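Local coordinates for hypothetical conserved protein TTC0263 (Thermus thermophilus, PDB 2PL2) that is of unknown function but belongs to the tetratricopeptide-repeat proteins, whose stacked antiparallel helix pairs commonly mediate protein-protein interactions, at residues Q14-G19 / L45-L50; E40-L45 / L59-T64; V78-Y83 / S105-A110. All coordinates share one frame; numbering follows the deposited sequence.

From the N terminus, helix 6-17 is followed by helix 21-32 before helix 39-51 comes back beside it in contact 1, which closes a loop over the helix between them. Contact 2 folds helix 55-68 back onto helix 39-51. Because it opens at E40, before contact 1 has closed, the two cross, and they share L45. Contact 3 lies further along in series and pairs helix 73-88 with helix 93-113. The junctions between them are also packed: L50 rests on A82, Y43 on V78, and L59 on L79 and Y83. With these packings the contacts tie together helices 6-17, 39-51, 55-68, 73-88 and 93-113 of the tetratricopeptide-repeat array, and L45 and T48 also pack on helix 21-32.

Contact 1: Q14-G19 / L45-L50; sequences QLYALG and LARTQL
Y16 directs its ring toward helix 39-51 with CG anti to the backbone N (chi1 176°), while R47 starts with CG beside its own N and then bends at chi3 (81°), which turns the guanidinium back over the phenol end of the tyrosine. The two belong to helices 6-17 and 39-51 of a tetratricopeptide-repeat fold, next-but-one neighbours in the chain with helix 21-32 between them. Y16 sits in the last turn of its helix, which a Schellman motif closes at G19, whose N donates to Y16 O.

The side chains of Y16 and R47 cross at about a right angle, and their flat groups are inclined by 57°. Y16 CE2 lies 3.7 Å above one face of the R47 guanidinium, displaced toward its rim. The phenolic oxygen comes over the same group, with Y16 OH 3.3 Å from R47 NH2, but the angle is too poor for a hydrogen bond. Y16 OH is instead hydrogen-bonded to K51 NZ, one turn further along the helix that carries R47. With two cationic side chains this close, the phenol is probably somewhat polarised.

Additional aromatic neighbours hold the ring, W44 meeting it edge-to-face and Y21 at a slant. At the CD1 side of the ring, away from CE2, T48 slides past in the opposite direction. Its hydroxyl is hydrogen-bonded to W44 O within helix 39-51, so against the tyrosine it serves as plain packing: T48 OG1 is 3.7 Å from Y16 CD1.

Contact 2: E40-L45 / L59-T64; sequences EALYWL and LENGKT
The axes of segments 40-45 and 59-64 run nearly antiparallel, 152° apart in direction and 9.3 Å at closest approach, with L42 and N61 facing each other at a CA to CA distance of 6.4 Å. These lie on helices 39-51 and 55-68, successive helices packed antiparallel, as is usual in tetratricopeptide-repeat folds.

N61 carries the contact from one side and two leucines from the other. Its side chain leaves with CG anti to the carbonyl carbon (chi1 -85°), which lays the amide across the branched ends of both L42 and L45, each approached at about a right angle. L42 touches through one branch, CD2 lying 4.0 Å from N61 CG. L45 starts out differently, with CG anti to the backbone N (chi1 171°), and from there offers its CD2 methyl to the end of the same amide. It also packs on L25 and L32 of helix 21-32, and this one leucine therefore touches both the helix before its own and the helix after. The second methyl of L42, CD1, makes a loose contact with T64 whose detail is uncertain. On the same helix Y43 packs on V78 of helix 73-88, which brings a further helix up to this pair.

The leucine methyls lie against the carboxamide and give it neither donor nor acceptor, so the contact between these segments is van der Waals packing. N61 also packs on A46 and Q49 of helix 39-51, and between these two segments its attraction to the leucines depends on close fit rather than on any directional bond.

Contact 3: V78-Y83 / S105-A110; sequences VLSEAY and SVLKDA
L107 and S80 meet with the forked end of the leucine set against the serine hydroxyl. From CB, which itself makes no close approach, the L107 chain runs with CG anti to the carbonyl carbon (chi1 -75°), and this carries the branch point toward helix 73-88. L107 CG comes within 3.3 Å of S80 OG. Both methyls face that oxygen from one side, L107 CD2 the nearer at 3.3 Å from S80 OG and CD1 a little further off. Beyond the pair, L107 packs on V127 and S80 on Q123, both on helix 118-130.

The two segments belong to helices 73-88 and 93-113, consecutive in the chain and almost antiparallel at 163°, with their axes 9.2 Å apart at closest approach. Antiparallel packing of successive helices is characteristic of tetratricopeptide-repeat folds.

V106, one residue before L107, makes apolar contacts with L79 and Y83. Its CG1 lies 3.9 Å from L79 CD2, the two side chains crossing at about a right angle. The other methyl is shared: V106 CG2 approaches L79 CD2 and, at 4.1 Å, also Y83 CE2, on an aromatic ring it meets obliquely. L79 and Y83 are in turn packed on L59 of helix 55-68, and V106 touches Y76.

Contact 1: Q14-G19 / L45-L50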
ATOM      1  N   GLN A  14      -0.796 -18.774   2.167  1.00 27.05           N
ATOM      2  CA  GLN A  14      -2.226 -18.626   2.427  1.00 27.02           C
ATOM      3  C   GLN A  14      -2.494 -17.233   2.994  1.00 27.49           C
ATOM      4  O   GLN A  14      -3.316 -16.488   2.459  1.00 28.70           O
ATOM      5  CB  GLN A  14      -2.686 -19.744   3.376  1.00 24.86           C
ATOM      6  CG  GLN A  14      -2.328 -21.129   2.811  1.00 25.09           C
ATOM      7  CD  GLN A  14      -2.691 -22.303   3.701  1.00 28.68           C
ATOM      8  OE1 GLN A  14      -2.665 -22.213   4.927  1.00 28.46           O
ATOM      9  NE2 GLN A  14      -2.999 -23.433   3.073  1.00 30.09           N
ATOM     10  N   LEU A  15      -1.768 -16.865   4.045  1.00 28.33           N
ATOM     11  CA  LEU A  15      -1.930 -15.548   4.661  1.00 28.02           C
ATOM     12  C   LEU A  15      -1.655 -14.447   3.662  1.00 27.97           C
ATOM     13  O   LEU A  15      -2.266 -13.380   3.733  1.00 27.60           O
ATOM     14  CB  LEU A  15      -0.990 -15.390   5.862  1.00 28.43           C
ATOM     15  CG  LEU A  15      -1.446 -16.076   7.154  1.00 29.70           C
ATOM     16  CD1 LEU A  15      -0.313 -16.115   8.140  1.00 31.69           C
ATOM     17  CD2 LEU A  15      -2.627 -15.327   7.746  1.00 30.95           C
ATOM     18  N   TYR A  16      -0.728 -14.687   2.737  1.00 27.25           N
ATOM     19  CA  TYR A  16      -0.419 -13.661   1.758  1.00 26.66           C
ATOM     20  C   TYR A  16      -1.661 -13.445   0.914  1.00 26.63           C
ATOM     21  O   TYR A  16      -2.062 -12.317   0.682  1.00 27.05           O
ATOM     22  CB  TYR A  16       0.769 -14.066   0.865  1.00 27.80           C
ATOM     23  CG  TYR A  16       1.064 -13.062  -0.240  1.00 27.73           C
ATOM     24  CD1 TYR A  16       1.875 -11.950  -0.016  1.00 29.89           C
ATOM     25  CD2 TYR A  16       0.465 -13.184  -1.486  1.00 29.03           C
ATOM     26  CE1 TYR A  16       2.076 -10.983  -1.017  1.00 30.04           C
ATOM     27  CE2 TYR A  16       0.654 -12.228  -2.484  1.00 29.14           C
ATOM     28  CZ  TYR A  16       1.452 -11.134  -2.243  1.00 30.15           C
ATOM     29  OH  TYR A  16       1.592 -10.186  -3.230  1.00 30.98           O
ATOM     30  N   ALA A  17      -2.271 -14.542   0.462  1.00 26.91           N
ATOM     31  CA  ALA A  17      -3.486 -14.479  -0.359  1.00 25.51           C
ATOM     32  C   ALA A  17      -4.630 -13.845   0.424  1.00 26.79           C
ATOM     33  O   ALA A  17      -5.571 -13.309  -0.163  1.00 28.71           O
ATOM     34  CB  ALA A  17      -3.896 -15.880  -0.827  1.00 24.82           C
ATOM     35  N   LEU A  18      -4.553 -13.921   1.750  1.00 24.10           N
ATOM     36  CA  LEU A  18      -5.579 -13.324   2.596  1.00 21.75           C
ATOM     37  C   LEU A  18      -5.291 -11.840   2.856  1.00 22.52           C
ATOM     38  O   LEU A  18      -6.074 -11.150   3.500  1.00 23.06           O
ATOM     39  CB  LEU A  18      -5.698 -14.089   3.922  1.00 18.35           C
ATOM     40  CG  LEU A  18      -6.115 -15.554   3.766  1.00 17.61           C
ATOM     41  CD1 LEU A  18      -6.418 -16.162   5.097  1.00 18.43           C
ATOM     42  CD2 LEU A  18      -7.357 -15.627   2.867  1.00 15.64           C
ATOM     43  N   GLY A  19      -4.166 -11.346   2.344  1.00 22.73           N
ATOM     44  CA  GLY A  19      -3.827  -9.941   2.525  1.00 22.59           C
ATOM     45  C   GLY A  19      -3.145  -9.568   3.836  1.00 23.27           C
ATOM     46  O   GLY A  19      -2.936  -8.381   4.115  1.00 24.50           O
ATOM     47  N   LEU A  45       8.905 -13.911   0.076  1.00 30.87           N
ATOM     48  CA  LEU A  45       9.404 -12.940   1.035  1.00 31.27           C
ATOM     49  C   LEU A  45       9.485 -11.584   0.350  1.00 31.22           C
ATOM     50  O   LEU A  45       8.985 -10.585   0.862  1.00 31.85           O
ATOM     51  CB  LEU A  45      10.799 -13.336   1.523  1.00 33.28           C
ATOM     52  CG  LEU A  45      11.498 -12.265   2.366  1.00 34.87           C
ATOM     53  CD1 LEU A  45      10.821 -12.156   3.720  1.00 34.29           C
ATOM     54  CD2 LEU A  45      12.971 -12.615   2.530  1.00 34.67           C
ATOM     55  N   ALA A  46      10.128 -11.557  -0.810  1.00 30.97           N
ATOM     56  CA  ALA A  46      10.278 -10.330  -1.572  1.00 30.08           C
ATOM     57  C   ALA A  46       8.917  -9.731  -1.926  1.00 29.18           C
ATOM     58  O   ALA A  46       8.723  -8.525  -1.817  1.00 27.67           O
ATOM     59  CB  ALA A  46      11.081 -10.601  -2.844  1.00 29.18           C
ATOM     60  N   ARG A  47       7.986 -10.575  -2.368  1.00 30.17           N
ATOM     61  CA  ARG A  47       6.653 -10.110  -2.738  1.00 30.50           C
ATOM     62  C   ARG A  47       6.001  -9.437  -1.544  1.00 29.52           C
ATOM     63  O   ARG A  47       5.398  -8.369  -1.666  1.00 28.43           O
ATOM     64  CB  ARG A  47       5.777 -11.267  -3.216  1.00 31.71           C
ATOM     65  CG  ARG A  47       5.968 -11.642  -4.672  1.00 36.04           C
ATOM     66  CD  ARG A  47       4.864 -12.574  -5.138  1.00 39.14           C
ATOM     67  NE  ARG A  47       3.623 -11.874  -5.480  1.00 41.91           N
ATOM     68  CZ  ARG A  47       2.479 -12.485  -5.781  1.00 42.20           C
ATOM     69  NH1 ARG A  47       2.418 -13.811  -5.778  1.00 41.57           N
ATOM     70  NH2 ARG A  47       1.396 -11.777  -6.086  1.00 41.74           N
ATOM     71  N   THR A  48       6.133 -10.066  -0.386  1.00 29.09           N
ATOM     72  CA  THR A  48       5.567  -9.522   0.835  1.00 30.69           C
ATOM     73  C   THR A  48       6.249  -8.202   1.229  1.00 33.20           C
ATOM     74  O   THR A  48       5.598  -7.300   1.756  1.00 35.51           O
ATOM     75  CB  THR A  48       5.697 -10.530   1.970  1.00 29.21           C
ATOM     76  OG1 THR A  48       5.223 -11.807   1.520  1.00 25.16           O
ATOM     77  CG2 THR A  48       4.875 -10.078   3.172  1.00 30.23           C
ATOM     78  N   GLN A  49       7.547  -8.089   0.958  1.00 32.84           N
ATOM     79  CA  GLN A  49       8.293  -6.875   1.274  1.00 32.23           C
ATOM     80  C   GLN A  49       7.815  -5.698   0.429  1.00 34.72           C
ATOM     81  O   GLN A  49       7.741  -4.568   0.908  1.00 34.72           O
ATOM     82  CB  GLN A  49       9.793  -7.103   1.051  1.00 32.49           C
ATOM     83  CG  GLN A  49      10.403  -8.159   1.978  1.00 31.63           C
ATOM     84  CD  GLN A  49      11.880  -8.376   1.743  1.00 32.12           C
ATOM     85  OE1 GLN A  49      12.310  -8.585   0.610  1.00 33.28           O
ATOM     86  NE2 GLN A  49      12.669  -8.340   2.816  1.00 31.50           N
ATOM     87  N   LEU A  50       7.500  -5.959  -0.838  1.00 36.56           N
ATOM     88  CA  LEU A  50       7.018  -4.901  -1.724  1.00 36.94           C
ATOM     89  C   LEU A  50       5.698  -4.369  -1.157  1.00 38.16           C
ATOM     90  O   LEU A  50       5.478  -3.162  -1.108  1.00 37.99           O
ATOM     91  CB  LEU A  50       6.801  -5.446  -3.143  1.00 36.36           C
ATOM     92  CG  LEU A  50       8.017  -5.753  -4.030  1.00 36.31           C
ATOM     93  CD1 LEU A  50       7.613  -6.708  -5.142  1.00 35.63           C
ATOM     94  CD2 LEU A  50       8.583  -4.460  -4.610  1.00 36.20           C
TER

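Contact 2: E40-L45 / L59-T64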
ATOM      1  N   GLU A  40      11.910 -20.023  -3.796  1.00 38.69           N
ATOM      2  CA  GLU A  40      10.479 -19.860  -3.601  1.00 37.92           C
ATOM      3  C   GLU A  40      10.173 -19.045  -2.341  1.00 35.22           C
ATOM      4  O   GLU A  40       9.327 -18.154  -2.379  1.00 34.90           O
ATOM      5  CB  GLU A  40       9.778 -21.213  -3.537  1.00 40.06           C
ATOM      6  CG  GLU A  40       8.279 -21.085  -3.286  1.00 43.47           C
ATOM      7  CD  GLU A  40       7.510 -22.370  -3.550  1.00 44.73           C
ATOM      8  OE1 GLU A  40       7.977 -23.460  -3.138  1.00 43.51           O
ATOM      9  OE2 GLU A  40       6.420 -22.281  -4.161  1.00 48.73           O
ATOM     10  N   ALA A  41      10.858 -19.330  -1.236  1.00 33.64           N
ATOM     11  CA  ALA A  41      10.634 -18.558  -0.016  1.00 32.25           C
ATOM     12  C   ALA A  41      11.081 -17.107  -0.237  1.00 31.61           C
ATOM     13  O   ALA A  41      10.353 -16.177   0.134  1.00 31.96           O
ATOM     14  CB  ALA A  41      11.386 -19.181   1.159  1.00 31.03           C
ATOM     15  N   LEU A  42      12.254 -16.926  -0.857  1.00 30.18           N
ATOM     16  CA  LEU A  42      12.816 -15.596  -1.148  1.00 29.46           C
ATOM     17  C   LEU A  42      11.893 -14.813  -2.059  1.00 28.92           C
ATOM     18  O   LEU A  42      11.779 -13.590  -1.968  1.00 26.60           O
ATOM     19  CB  LEU A  42      14.174 -15.710  -1.853  1.00 30.30           C
ATOM     20  CG  LEU A  42      15.469 -16.027  -1.113  1.00 34.55           C
ATOM     21  CD1 LEU A  42      16.604 -16.191  -2.133  1.00 34.39           C
ATOM     22  CD2 LEU A  42      15.798 -14.906  -0.137  1.00 34.18           C
ATOM     23  N   TYR A  43      11.275 -15.533  -2.985  1.00 29.52           N
ATOM     24  CA  TYR A  43      10.341 -14.929  -3.922  1.00 29.79           C
ATOM     25  C   TYR A  43       9.153 -14.373  -3.134  1.00 27.47           C
ATOM     26  O   TYR A  43       8.824 -13.191  -3.245  1.00 24.29           O
ATOM     27  CB  TYR A  43       9.840 -15.973  -4.931  1.00 30.53           C
ATOM     28  CG  TYR A  43       8.529 -15.589  -5.598  1.00 31.89           C
ATOM     29  CD1 TYR A  43       8.476 -14.581  -6.558  1.00 32.49           C
ATOM     30  CD2 TYR A  43       7.344 -16.237  -5.255  1.00 31.60           C
ATOM     31  CE1 TYR A  43       7.270 -14.229  -7.167  1.00 34.16           C
ATOM     32  CE2 TYR A  43       6.138 -15.892  -5.846  1.00 32.64           C
ATOM     33  CZ  TYR A  43       6.104 -14.890  -6.805  1.00 33.52           C
ATOM     34  OH  TYR A  43       4.898 -14.559  -7.391  1.00 32.15           O
ATOM     35  N   TRP A  44       8.519 -15.234  -2.341  1.00 26.81           N
ATOM     36  CA  TRP A  44       7.365 -14.821  -1.555  1.00 28.88           C
ATOM     37  C   TRP A  44       7.743 -13.746  -0.549  1.00 30.79           C
ATOM     38  O   TRP A  44       6.998 -12.784  -0.354  1.00 31.35           O
ATOM     39  CB  TRP A  44       6.743 -16.018  -0.850  1.00 28.19           C
ATOM     40  CG  TRP A  44       5.889 -16.823  -1.763  1.00 31.46           C
ATOM     41  CD1 TRP A  44       6.127 -18.090  -2.215  1.00 31.41           C
ATOM     42  CD2 TRP A  44       4.666 -16.399  -2.384  1.00 31.49           C
ATOM     43  NE1 TRP A  44       5.128 -18.480  -3.081  1.00 31.49           N
ATOM     44  CE2 TRP A  44       4.225 -17.462  -3.202  1.00 31.74           C
ATOM     45  CE3 TRP A  44       3.911 -15.226  -2.328  1.00 30.46           C
ATOM     46  CZ2 TRP A  44       3.053 -17.379  -3.960  1.00 31.73           C
ATOM     47  CZ3 TRP A  44       2.745 -15.146  -3.086  1.00 31.53           C
ATOM     48  CH2 TRP A  44       2.330 -16.214  -3.891  1.00 30.86           C
ATOM     49  N   LEU A  45       8.905 -13.911   0.076  1.00 30.87           N
ATOM     50  CA  LEU A  45       9.404 -12.940   1.035  1.00 31.27           C
ATOM     51  C   LEU A  45       9.485 -11.584   0.350  1.00 31.22           C
ATOM     52  O   LEU A  45       8.985 -10.585   0.862  1.00 31.85           O
ATOM     53  CB  LEU A  45      10.799 -13.336   1.523  1.00 33.28           C
ATOM     54  CG  LEU A  45      11.498 -12.265   2.366  1.00 34.87           C
ATOM     55  CD1 LEU A  45      10.821 -12.156   3.720  1.00 34.29           C
ATOM     56  CD2 LEU A  45      12.971 -12.615   2.530  1.00 34.67           C
ATOM     57  N   LEU A  59      14.352  -5.592  -3.752  1.00 34.72           N
ATOM     58  CA  LEU A  59      15.143  -5.402  -4.957  1.00 35.21           C
ATOM     59  C   LEU A  59      16.374  -6.301  -4.834  1.00 35.52           C
ATOM     60  O   LEU A  59      16.832  -6.884  -5.814  1.00 36.28           O
ATOM     61  CB  LEU A  59      15.583  -3.941  -5.076  1.00 35.44           C
ATOM     62  CG  LEU A  59      16.544  -3.575  -6.218  1.00 36.89           C
ATOM     63  CD1 LEU A  59      15.791  -3.536  -7.545  1.00 34.79           C
ATOM     64  CD2 LEU A  59      17.172  -2.211  -5.940  1.00 37.13           C
ATOM     65  N   GLU A  60      16.891  -6.418  -3.616  1.00 35.27           N
ATOM     66  CA  GLU A  60      18.069  -7.229  -3.349  1.00 34.56           C
ATOM     67  C   GLU A  60      17.774  -8.723  -3.427  1.00 34.92           C
ATOM     68  O   GLU A  60      18.640  -9.510  -3.820  1.00 34.42           O
ATOM     69  CB  GLU A  60      18.641  -6.870  -1.974  1.00 35.12           C
ATOM     70  CG  GLU A  60      20.066  -7.346  -1.750  1.00 37.81           C
ATOM     71  CD  GLU A  60      20.984  -7.014  -2.924  1.00 39.03           C
ATOM     72  OE1 GLU A  60      21.103  -5.819  -3.287  1.00 33.99           O
ATOM     73  OE2 GLU A  60      21.583  -7.963  -3.485  1.00 38.72           O
ATOM     74  N   ASN A  61      16.557  -9.112  -3.050  1.00 34.26           N
ATOM     75  CA  ASN A  61      16.147 -10.517  -3.101  1.00 33.66           C
ATOM     76  C   ASN A  61      15.832 -10.929  -4.538  1.00 32.28           C
ATOM     77  O   ASN A  61      16.024 -12.081  -4.921  1.00 33.72           O
ATOM     78  CB  ASN A  61      14.925 -10.754  -2.211  1.00 34.83           C
ATOM     79  CG  ASN A  61      15.300 -11.024  -0.764  1.00 37.02           C
ATOM     80  OD1 ASN A  61      14.490 -10.837   0.145  1.00 38.99           O
ATOM     81  ND2 ASN A  61      16.526 -11.479  -0.545  1.00 36.52           N
ATOM     82  N   GLY A  62      15.329  -9.985  -5.323  1.00 30.11           N
ATOM     83  CA  GLY A  62      15.036 -10.266  -6.710  1.00 29.03           C
ATOM     84  C   GLY A  62      16.355 -10.480  -7.430  1.00 29.59           C
ATOM     85  O   GLY A  62      16.482 -11.387  -8.263  1.00 27.26           O
ATOM     86  N   LYS A  63      17.335  -9.634  -7.096  1.00 29.15           N
ATOM     87  CA  LYS A  63      18.675  -9.705  -7.668  1.00 28.43           C
ATOM     88  C   LYS A  63      19.303 -11.065  -7.422  1.00 26.99           C
ATOM     89  O   LYS A  63      19.822 -11.674  -8.335  1.00 27.32           O
ATOM     90  CB  LYS A  63      19.574  -8.621  -7.072  1.00 27.44           C
ATOM     91  CG  LYS A  63      19.412  -7.249  -7.724  1.00 26.63           C
ATOM     92  CD  LYS A  63      20.205  -6.174  -6.993  1.00 20.99           C
ATOM     93  CE  LYS A  63      20.200  -4.880  -7.805  1.00 21.14           C
ATOM     94  NZ  LYS A  63      20.760  -3.717  -7.067  1.00 18.37           N
ATOM     95  N   THR A  64      19.247 -11.539  -6.187  1.00 28.24           N
ATOM     96  CA  THR A  64      19.827 -12.838  -5.847  1.00 29.31           C
ATOM     97  C   THR A  64      18.992 -13.997  -6.392  1.00 28.94           C
ATOM     98  O   THR A  64      19.439 -15.144  -6.412  1.00 30.43           O
ATOM     99  CB  THR A  64      20.032 -12.982  -4.306  1.00 27.37           C
ATOM    100  OG1 THR A  64      20.050 -14.369  -3.939  1.00 29.92           O
ATOM    101  CG2 THR A  64      18.933 -12.291  -3.552  1.00 29.33           C
TER

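Contact 3: V78-Y83 / S105-A110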
ATOM      1  N   VAL A  78       9.590 -10.224  -9.219  1.00 30.45           N
ATOM      2  CA  VAL A  78       9.917  -9.472  -8.013  1.00 32.29           C
ATOM      3  C   VAL A  78      10.735  -8.240  -8.390  1.00 33.29           C
ATOM      4  O   VAL A  78      10.345  -7.110  -8.119  1.00 34.54           O
ATOM      5  CB  VAL A  78      10.723 -10.350  -7.037  1.00 32.69           C
ATOM      6  CG1 VAL A  78      11.307  -9.506  -5.928  1.00 34.13           C
ATOM      7  CG2 VAL A  78       9.821 -11.432  -6.464  1.00 33.63           C
ATOM      8  N   LEU A  79      11.862  -8.481  -9.044  1.00 33.37           N
ATOM      9  CA  LEU A  79      12.764  -7.432  -9.497  1.00 33.27           C
ATOM     10  C   LEU A  79      12.026  -6.392 -10.341  1.00 32.17           C
ATOM     11  O   LEU A  79      12.261  -5.196 -10.222  1.00 32.20           O
ATOM     12  CB  LEU A  79      13.894  -8.085 -10.307  1.00 33.93           C
ATOM     13  CG  LEU A  79      15.127  -7.314 -10.771  1.00 33.09           C
ATOM     14  CD1 LEU A  79      15.797  -6.638  -9.593  1.00 33.42           C
ATOM     15  CD2 LEU A  79      16.084  -8.296 -11.431  1.00 31.80           C
ATOM     16  N   SER A  80      11.129  -6.867 -11.192  1.00 33.68           N
ATOM     17  CA  SER A  80      10.339  -6.009 -12.064  1.00 33.98           C
ATOM     18  C   SER A  80       9.445  -5.030 -11.303  1.00 35.36           C
ATOM     19  O   SER A  80       9.402  -3.838 -11.618  1.00 36.33           O
ATOM     20  CB  SER A  80       9.473  -6.873 -12.974  1.00 32.83           C
ATOM     21  OG  SER A  80       8.519  -6.080 -13.644  1.00 33.30           O
ATOM     22  N   GLU A  81       8.716  -5.538 -10.312  1.00 35.63           N
ATOM     23  CA  GLU A  81       7.823  -4.699  -9.517  1.00 36.67           C
ATOM     24  C   GLU A  81       8.617  -3.742  -8.634  1.00 38.01           C
ATOM     25  O   GLU A  81       8.189  -2.620  -8.370  1.00 39.30           O
ATOM     26  CB  GLU A  81       6.915  -5.577  -8.655  1.00 37.34           C
ATOM     27  CG  GLU A  81       5.775  -6.214  -9.424  1.00 38.19           C
ATOM     28  CD  GLU A  81       5.517  -7.645  -9.004  1.00 40.40           C
ATOM     29  OE1 GLU A  81       5.556  -7.906  -7.779  1.00 40.48           O
ATOM     30  OE2 GLU A  81       5.266  -8.504  -9.892  1.00 40.12           O
ATOM     31  N   ALA A  82       9.782  -4.194  -8.184  1.00 36.95           N
ATOM     32  CA  ALA A  82      10.643  -3.384  -7.347  1.00 35.04           C
ATOM     33  C   ALA A  82      11.073  -2.114  -8.075  1.00 34.93           C
ATOM     34  O   ALA A  82      11.108  -1.037  -7.472  1.00 34.37           O
ATOM     35  CB  ALA A  82      11.855  -4.193  -6.921  1.00 35.10           C
ATOM     36  N   TYR A  83      11.386  -2.226  -9.365  1.00 35.35           N
ATOM     37  CA  TYR A  83      11.795  -1.048 -10.131  1.00 37.66           C
ATOM     38  C   TYR A  83      10.644  -0.061 -10.309  1.00 39.51           C
ATOM     39  O   TYR A  83      10.859   1.156 -10.351  1.00 41.31           O
ATOM     40  CB  TYR A  83      12.344  -1.439 -11.509  1.00 37.33           C
ATOM     41  CG  TYR A  83      13.742  -2.003 -11.451  1.00 38.85           C
ATOM     42  CD1 TYR A  83      14.793  -1.258 -10.902  1.00 37.47           C
ATOM     43  CD2 TYR A  83      14.011  -3.295 -11.900  1.00 37.09           C
ATOM     44  CE1 TYR A  83      16.066  -1.795 -10.792  1.00 37.68           C
ATOM     45  CE2 TYR A  83      15.282  -3.838 -11.794  1.00 37.34           C
ATOM     46  CZ  TYR A  83      16.306  -3.085 -11.242  1.00 37.76           C
ATOM     47  OH  TYR A  83      17.561  -3.631 -11.119  1.00 37.82           O
ATOM     48  N   SER A 105      13.338  -4.123 -19.306  1.00 32.72           N
ATOM     49  CA  SER A 105      14.443  -4.986 -19.673  1.00 31.28           C
ATOM     50  C   SER A 105      14.359  -6.332 -18.982  1.00 28.70           C
ATOM     51  O   SER A 105      14.499  -7.376 -19.614  1.00 28.79           O
ATOM     52  CB  SER A 105      15.768  -4.299 -19.328  1.00 34.36           C
ATOM     53  OG  SER A 105      16.869  -5.044 -19.814  1.00 36.43           O
ATOM     54  N   VAL A 106      14.126  -6.310 -17.681  1.00 26.88           N
ATOM     55  CA  VAL A 106      14.046  -7.543 -16.909  1.00 25.84           C
ATOM     56  C   VAL A 106      12.831  -8.380 -17.311  1.00 26.52           C
ATOM     57  O   VAL A 106      12.879  -9.611 -17.333  1.00 26.38           O
ATOM     58  CB  VAL A 106      14.000  -7.219 -15.395  1.00 24.19           C
ATOM     59  CG1 VAL A 106      13.867  -8.483 -14.601  1.00 24.83           C
ATOM     60  CG2 VAL A 106      15.276  -6.469 -14.979  1.00 23.12           C
ATOM     61  N   LEU A 107      11.731  -7.705 -17.622  1.00 29.03           N
ATOM     62  CA  LEU A 107      10.520  -8.394 -18.038  1.00 30.07           C
ATOM     63  C   LEU A 107      10.811  -9.070 -19.364  1.00 29.55           C
ATOM     64  O   LEU A 107      10.416 -10.211 -19.584  1.00 30.86           O
ATOM     65  CB  LEU A 107       9.356  -7.402 -18.175  1.00 29.14           C
ATOM     66  CG  LEU A 107       8.752  -6.920 -16.853  1.00 25.38           C
ATOM     67  CD1 LEU A 107       7.775  -5.789 -17.112  1.00 24.16           C
ATOM     68  CD2 LEU A 107       8.040  -8.077 -16.173  1.00 24.48           C
ATOM     69  N   LYS A 108      11.521  -8.364 -20.238  1.00 31.21           N
ATOM     70  CA  LYS A 108      11.897  -8.913 -21.537  1.00 32.85           C
ATOM     71  C   LYS A 108      12.737 -10.185 -21.365  1.00 33.51           C
ATOM     72  O   LYS A 108      12.481 -11.192 -22.028  1.00 34.18           O
ATOM     73  CB  LYS A 108      12.681  -7.876 -22.333  1.00 34.58           C
ATOM     74  CG  LYS A 108      12.864  -8.246 -23.785  1.00 39.42           C
ATOM     75  CD  LYS A 108      11.526  -8.345 -24.498  1.00 43.19           C
ATOM     76  CE  LYS A 108      11.707  -8.805 -25.941  1.00 45.33           C
ATOM     77  NZ  LYS A 108      10.389  -8.898 -26.647  1.00 47.16           N
ATOM     78  N   ASP A 109      13.732 -10.146 -20.472  1.00 33.65           N
ATOM     79  CA  ASP A 109      14.579 -11.319 -20.223  1.00 33.80           C
ATOM     80  C   ASP A 109      13.712 -12.462 -19.717  1.00 34.41           C
ATOM     81  O   ASP A 109      13.927 -13.620 -20.070  1.00 33.47           O
ATOM     82  CB  ASP A 109      15.663 -11.060 -19.159  1.00 34.88           C
ATOM     83  CG  ASP A 109      16.575  -9.899 -19.493  1.00 37.72           C
ATOM     84  OD1 ASP A 109      16.783  -9.605 -20.695  1.00 37.54           O
ATOM     85  OD2 ASP A 109      17.102  -9.287 -18.532  1.00 40.11           O
ATOM     86  N   ALA A 110      12.748 -12.143 -18.860  1.00 35.01           N
ATOM     87  CA  ALA A 110      11.869 -13.173 -18.335  1.00 37.69           C
ATOM     88  C   ALA A 110      11.066 -13.793 -19.483  1.00 39.61           C
ATOM     89  O   ALA A 110      10.777 -14.992 -19.484  1.00 38.11           O
ATOM     90  CB  ALA A 110      10.930 -12.578 -17.298  1.00 38.74           C
TER